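Local coordinates for protein periplasmic beta-glucosidase (Pseudomonas aeruginosa, PDB 6R5T) that probably hydrolyses terminal, non-reducing beta-D-glucosyl residues with release of beta-D-glucose, as a periplasmic family 3 glycoside hydrolase, at residues Val102-Ser106 and Gln353-Val358; Tyr190-Met195 and Leu223-Asn227. The protein carries 1 engineered substitution. One frame throughout, in Å; residues are numbered along the deposited sequence.

Contact 1 of 2, residues Val102-Ser106 and Gln353-Val358; sequences VVARS and QAAREV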
loop_
_atom_site.group_PDB
_atom_site.type_symbol
_atom_site.label_atom_id
_atom_site.label_comp_id
_atom_site.label_asym_id
_atom_site.label_seq_id
_atom_site.Cartn_x
_atom_site.Cartn_y
_atom_site.Cartn_z
ATOM N N VAL A 102 -31.697 -7.774 7.379
ATOM C CA VAL A 102 -30.994 -8.372 8.539
ATOM C C VAL A 102 -30.180 -7.271 9.216
ATOM O O VAL A 102 -30.140 -7.164 10.472
ATOM C CB VAL A 102 -30.098 -9.512 8.026
ATOM C CG1 VAL A 102 -29.156 -10.015 9.094
ATOM C CG2 VAL A 102 -30.967 -10.618 7.489
ATOM N N VAL A 103 -29.465 -6.498 8.407
ATOM C CA VAL A 103 -28.641 -5.410 8.957
ATOM C C VAL A 103 -29.552 -4.420 9.686
ATOM O O VAL A 103 -29.197 -4.043 10.837
ATOM C CB VAL A 103 -27.787 -4.744 7.866
ATOM C CG1 VAL A 103 -27.007 -3.580 8.449
ATOM C CG2 VAL A 103 -26.865 -5.783 7.253
ATOM N N ALA A 104 -30.682 -4.047 9.089
ATOM C CA ALA A 104 -31.634 -3.114 9.737
ATOM C C ALA A 104 -32.076 -3.687 11.081
ATOM O O ALA A 104 -32.202 -2.954 12.067
ATOM C CB ALA A 104 -32.829 -2.829 8.862
ATOM N N ARG A 105 -32.360 -4.982 11.133
ATOM C CA ARG A 105 -32.860 -5.573 12.389
ATOM C C ARG A 105 -31.816 -5.415 13.486
ATOM O O ARG A 105 -32.151 -5.112 14.628
ATOM C CB ARG A 105 -33.235 -7.020 12.129
ATOM C CG ARG A 105 -33.836 -7.702 13.337
ATOM C CD ARG A 105 -34.282 -9.081 12.929
ATOM N NE ARG A 105 -34.966 -9.774 13.998
ATOM C CZ ARG A 105 -35.178 -11.079 14.028
ATOM N NH1 ARG A 105 -34.742 -11.836 13.029
ATOM N NH2 ARG A 105 -35.833 -11.594 15.051
ATOM N N SER A 106 -30.552 -5.638 13.161
ATOM C CA SER A 106 -29.473 -5.555 14.171
ATOM C C SER A 106 -29.426 -4.115 14.694
ATOM O O SER A 106 -29.293 -3.931 15.913
ATOM C CB SER A 106 -28.093 -6.022 13.626
ATOM O OG SER A 106 -27.562 -5.086 12.719
ATOM N N GLN A 353 -33.422 -14.149 20.332
ATOM C CA GLN A 353 -33.924 -14.711 19.072
ATOM C C GLN A 353 -33.394 -13.857 17.909
ATOM O O GLN A 353 -32.957 -14.440 16.915
ATOM C CB GLN A 353 -35.450 -14.754 19.009
ATOM C CG GLN A 353 -35.913 -15.338 17.682
ATOM C CD GLN A 353 -37.405 -15.356 17.439
ATOM O OE1 GLN A 353 -37.879 -15.931 16.450
ATOM N NE2 GLN A 353 -38.149 -14.696 18.310
ATOM N N ALA A 354 -33.410 -12.536 18.009
ATOM C CA ALA A 354 -32.919 -11.678 16.903
ATOM C C ALA A 354 -31.420 -11.937 16.719
ATOM O O ALA A 354 -30.977 -12.067 15.550
ATOM C CB ALA A 354 -33.173 -10.210 17.147
ATOM N N ALA A 355 -30.659 -12.047 17.801
ATOM C CA ALA A 355 -29.184 -12.221 17.661
ATOM C C ALA A 355 -28.901 -13.549 16.973
ATOM O O ALA A 355 -27.982 -13.614 16.144
ATOM C CB ALA A 355 -28.491 -12.168 18.994
ATOM N N ARG A 356 -29.630 -14.603 17.334
ATOM C CA ARG A 356 -29.371 -15.950 16.766
ATOM C C ARG A 356 -29.755 -15.930 15.287
ATOM O O ARG A 356 -28.983 -16.453 14.447
ATOM C CB ARG A 356 -30.147 -17.000 17.583
ATOM C CG ARG A 356 -29.841 -18.432 17.159
ATOM C CD ARG A 356 -30.483 -19.377 18.145
ATOM N NE ARG A 356 -30.269 -20.763 17.814
ATOM C CZ ARG A 356 -30.476 -21.755 18.666
ATOM N NH1 ARG A 356 -30.863 -21.476 19.894
ATOM N NH2 ARG A 356 -30.279 -23.008 18.296
ATOM N N GLU A 357 -30.915 -15.363 14.940
ATOM C CA GLU A 357 -31.372 -15.327 13.516
ATOM C C GLU A 357 -30.401 -14.492 12.676
ATOM O O GLU A 357 -30.082 -14.883 11.555
ATOM C CB GLU A 357 -32.802 -14.825 13.427
ATOM C CG GLU A 357 -33.733 -15.887 14.011
ATOM C CD GLU A 357 -35.217 -15.592 14.040
ATOM O OE1 GLU A 357 -35.605 -14.451 13.817
ATOM O OE2 GLU A 357 -35.984 -16.549 14.338
ATOM N N VAL A 358 -29.977 -13.352 13.187
ATOM C CA VAL A 358 -29.060 -12.477 12.420
ATOM C C VAL A 358 -27.720 -13.193 12.273
ATOM O O VAL A 358 -27.137 -13.189 11.169
ATOM C CB VAL A 358 -28.924 -11.103 13.098
ATOM C CG1 VAL A 358 -27.714 -10.352 12.574
ATOM C CG2 VAL A 358 -30.203 -10.269 12.925
#

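Contact 2 of 2, residues Tyr190-Met195 and Leu223-Asn227; sequences YNTVDM and LNTIN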
loop_
_atom_site.group_PDB
_atom_site.type_symbol
_atom_site.label_atom_id
_atom_site.label_comp_id
_atom_site.label_asym_id
_atom_site.label_seq_id
_atom_site.Cartn_x
_atom_site.Cartn_y
_atom_site.Cartn_z
ATOM N N TYR A 190 -4.259 4.832 12.396
ATOM C CA TYR A 190 -4.022 6.278 12.537
ATOM C C TYR A 190 -3.060 6.800 11.469
ATOM O O TYR A 190 -2.817 8.016 11.438
ATOM C CB TYR A 190 -3.438 6.582 13.910
ATOM C CG TYR A 190 -4.057 5.862 15.068
ATOM C CD1 TYR A 190 -5.432 5.923 15.324
ATOM C CD2 TYR A 190 -3.243 5.134 15.918
ATOM C CE1 TYR A 190 -5.948 5.303 16.443
ATOM C CE2 TYR A 190 -3.756 4.507 17.035
ATOM C CZ TYR A 190 -5.112 4.561 17.273
ATOM O OH TYR A 190 -5.636 3.994 18.431
ATOM N N ASN A 191 -2.618 5.956 10.548
ATOM C CA ASN A 191 -1.519 6.396 9.663
ATOM C C ASN A 191 -2.079 7.192 8.484
ATOM O O ASN A 191 -3.291 7.183 8.156
ATOM C CB ASN A 191 -0.682 5.218 9.163
ATOM C CG ASN A 191 0.692 5.622 8.662
ATOM O OD1 ASN A 191 1.199 6.704 9.017
ATOM N ND2 ASN A 191 1.311 4.772 7.859
ATOM N N THR A 192 -1.152 7.905 7.890
ATOM C CA THR A 192 -1.325 8.724 6.687
ATOM C C THR A 192 -2.248 8.106 5.646
ATOM O O THR A 192 -2.089 6.936 5.295
ATOM C CB THR A 192 0.066 8.837 6.064
ATOM O OG1 THR A 192 0.896 9.429 7.068
ATOM C CG2 THR A 192 0.070 9.670 4.803
ATOM N N VAL A 193 -3.136 8.931 5.091
ATOM C CA VAL A 193 -3.967 8.552 3.949
ATOM C C VAL A 193 -3.678 9.505 2.833
ATOM O O VAL A 193 -3.736 10.743 3.024
ATOM C CB VAL A 193 -5.465 8.489 4.269
ATOM C CG1 VAL A 193 -6.290 8.221 3.015
ATOM C CG2 VAL A 193 -5.752 7.447 5.351
ATOM N N ASP A 194 -3.330 8.936 1.694
ATOM C CA ASP A 194 -2.951 9.773 0.538
ATOM C C ASP A 194 -3.607 9.161 -0.677
ATOM O O ASP A 194 -3.365 7.964 -0.918
ATOM C CB ASP A 194 -1.435 9.864 0.424
ATOM C CG ASP A 194 -1.020 10.793 -0.682
ATOM O OD1 ASP A 194 -0.981 10.334 -1.861
ATOM O OD2 ASP A 194 -0.768 11.941 -0.346
ATOM N N MET A 195 -4.463 9.904 -1.381
ATOM C CA MET A 195 -5.143 9.330 -2.541
ATOM C C MET A 195 -5.609 10.451 -3.467
ATOM O O MET A 195 -5.731 11.587 -3.063
ATOM C CB MET A 195 -6.321 8.409 -2.163
ATOM C CG MET A 195 -7.501 9.081 -1.603
ATOM S SD MET A 195 -8.960 8.005 -1.315
ATOM C CE MET A 195 -8.276 6.901 -0.070
ATOM N N LEU A 223 -9.247 10.482 12.592
ATOM C CA LEU A 223 -7.963 10.817 13.234
ATOM C C LEU A 223 -6.823 10.983 12.235
ATOM O O LEU A 223 -5.767 11.443 12.675
ATOM C CB LEU A 223 -7.629 9.694 14.210
ATOM C CG LEU A 223 -8.465 9.625 15.488
ATOM C CD1 LEU A 223 -8.178 8.288 16.185
ATOM C CD2 LEU A 223 -8.138 10.759 16.408
ATOM N N ASN A 224 -7.013 10.576 10.990
ATOM C CA ASN A 224 -5.920 10.540 9.994
ATOM C C ASN A 224 -5.778 11.870 9.220
ATOM O O ASN A 224 -6.743 12.684 9.144
ATOM C CB ASN A 224 -6.201 9.476 8.929
ATOM C CG ASN A 224 -7.574 9.590 8.308
ATOM O OD1 ASN A 224 -8.590 9.310 8.962
ATOM N ND2 ASN A 224 -7.646 10.008 7.048
ATOM N N THR A 225 -4.586 12.067 8.638
ATOM C CA THR A 225 -4.406 13.062 7.560
ATOM C C THR A 225 -5.121 12.584 6.305
ATOM O O THR A 225 -5.199 11.335 6.036
ATOM C CB THR A 225 -2.933 13.350 7.272
ATOM O OG1 THR A 225 -2.271 12.132 6.905
ATOM C CG2 THR A 225 -2.231 13.980 8.432
ATOM N N ILE A 226 -5.566 13.534 5.510
ATOM C CA ILE A 226 -6.065 13.314 4.128
ATOM C C ILE A 226 -5.179 14.190 3.255
ATOM O O ILE A 226 -5.236 15.426 3.406
ATOM C CB ILE A 226 -7.542 13.695 3.985
ATOM C CG1 ILE A 226 -8.390 12.787 4.862
ATOM C CG2 ILE A 226 -7.970 13.731 2.518
ATOM C CD1 ILE A 226 -9.805 13.257 4.991
ATOM N N ASN A 227 -4.305 13.575 2.472
ATOM C CA ASN A 227 -3.419 14.338 1.564
ATOM C C ASN A 227 -2.684 15.427 2.361
ATOM O O ASN A 227 -2.537 16.587 1.903
ATOM C CB ASN A 227 -4.262 14.825 0.385
ATOM C CG ASN A 227 -4.816 13.688 -0.429
ATOM O OD1 ASN A 227 -4.519 12.547 -0.139
ATOM N ND2 ASN A 227 -5.575 13.978 -1.466
HETATM O O HOH W 1 -2.572 10.309 9.842
HETATM O O HOH W 2 -3.334 10.068 13.257
HETATM O O HOH W 3 -0.274 11.234 8.791
HETATM O O HOH W 4 -1.892 12.343 4.279
#

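Contact 1 of 2, residues Val102-Ser106 and Gln353-Val358
Val102 and Val358 form the tight end of this helix-helix contact, where their side chains lie alongside each other, pointing opposite ways, and CG1 of Val102 lies 3.8 Å from CG1 of Val358. In both valines CG1 is anti to the backbone N (chi1 170° in Val102), which brings these branches together. Val358 is buried, with Phe88 and Leu94 also against its side chain. Ser106 closes this inner side: its CB lies 4.5 Å from Val358 CG1, while its OG turns back to its own helix and donates to Val103 O, so the buried hydroxyl is satisfied without crossing the interface. The two segments belong to helix 100-116, within the family 3 N-terminal domain with its TIM-barrel-type fold, and helix 352-362, just ahead of the mixed sheet that begins with strand 364-368. The axes of segments 102-106 and 353-358 run roughly antiparallel and approach to 10.2 Å, a separation that the extended Arg105 spans on the more exposed side. It lies as a knob among Gln353, Ala354, Glu357 and Val358, with Ala354 CA over one face of the guanidinium. Guanidinium and carboxylate planes stand 60° apart and both nitrogens use Glu357 OE1, so the salt bridge is end-on at one oxygen and not a coplanar two-oxygen pair. Arg105 NH1, 2.9 Å from Glu357 OE1, uses the anti lone pair; Arg105 NH2, 3.1 Å from Glu357 OE1, approaches from above the carboxylate plane and makes the more bent bond, 138° at the hydrogen.

Contact 2 of 2, residues Tyr190-Met195 and Leu223-Asn227
Asn227 turns its side-chain amide to both backbone groups of Met195. Met195 N donates to Asn227 OD1 (2.9 Å) in the carbonyl plane, on a lone pair, and Asn227 ND2 returns a 2.9 Å bond to Met195 O, nearly along the C=O axis; used on both sides, the amide is fixed in its rotation. Between backbones, Asn227 N binds Val193 O at 2.9 Å and 162°, whereas Val193 N to Thr225 O is weak. Elsewhere waters bridge the two segments. Water 1 joins Tyr190 O to Thr225 N, and water 2 donates to Tyr190 O and Leu223 O. Thr225 OG1, placed between its backbone N and carbonyl carbon (chi1 58°), meets water 3, shared with Thr192 OG1, and water 4, which donates to Val193 O. These segments follow the neighbouring parallel strands 172-178 and 218-221 of the barrel-type N-terminal domain, and thus join a loop to a loop and short strand beyond the sheet, with Leu223 in the sugar pocket touching bound beta-D-glucopyranose. Apolar contact is sparser. Leu223 CD1 lies 3.7 Å from Tyr190 CD1, the two side chains side by side and pointing the same way; the tyrosine hydroxyl is hydrogen-bonded to Glu486, another pocket residue. In a mixed contact, the Val193 CG2 methyl lies 3.6 Å from Asn224 ND2, which also donates to Thr225 O from above its carbonyl plane and to Ala179 O, while Asn224 OD1 is hydrogen-bonded to Ser222 OG. At the dimer interface, Asp194 OD2 is hydrogen-bonded to Ser196 of the second subunit.

Contact 2 is the more buried of the two and lies at the sugar pocket and the dimer interface, whereas contact 1 is partly buried, far from the annotated sites and touched by no other chain of the assembly. They share no helix or strand: contact 1 packs helix 100-116 on helix 352-362, and contact 2 pairs loop with loop and a short strand. In the helix pair, backbone bonds stay within each helix and the bonds across the interface are made by side chains, beside valine packing. Between the loops, main-chain groups, an amide and waters do most of the joining. The centres lie about 34 Å apart, on opposite sides of the chain's centre.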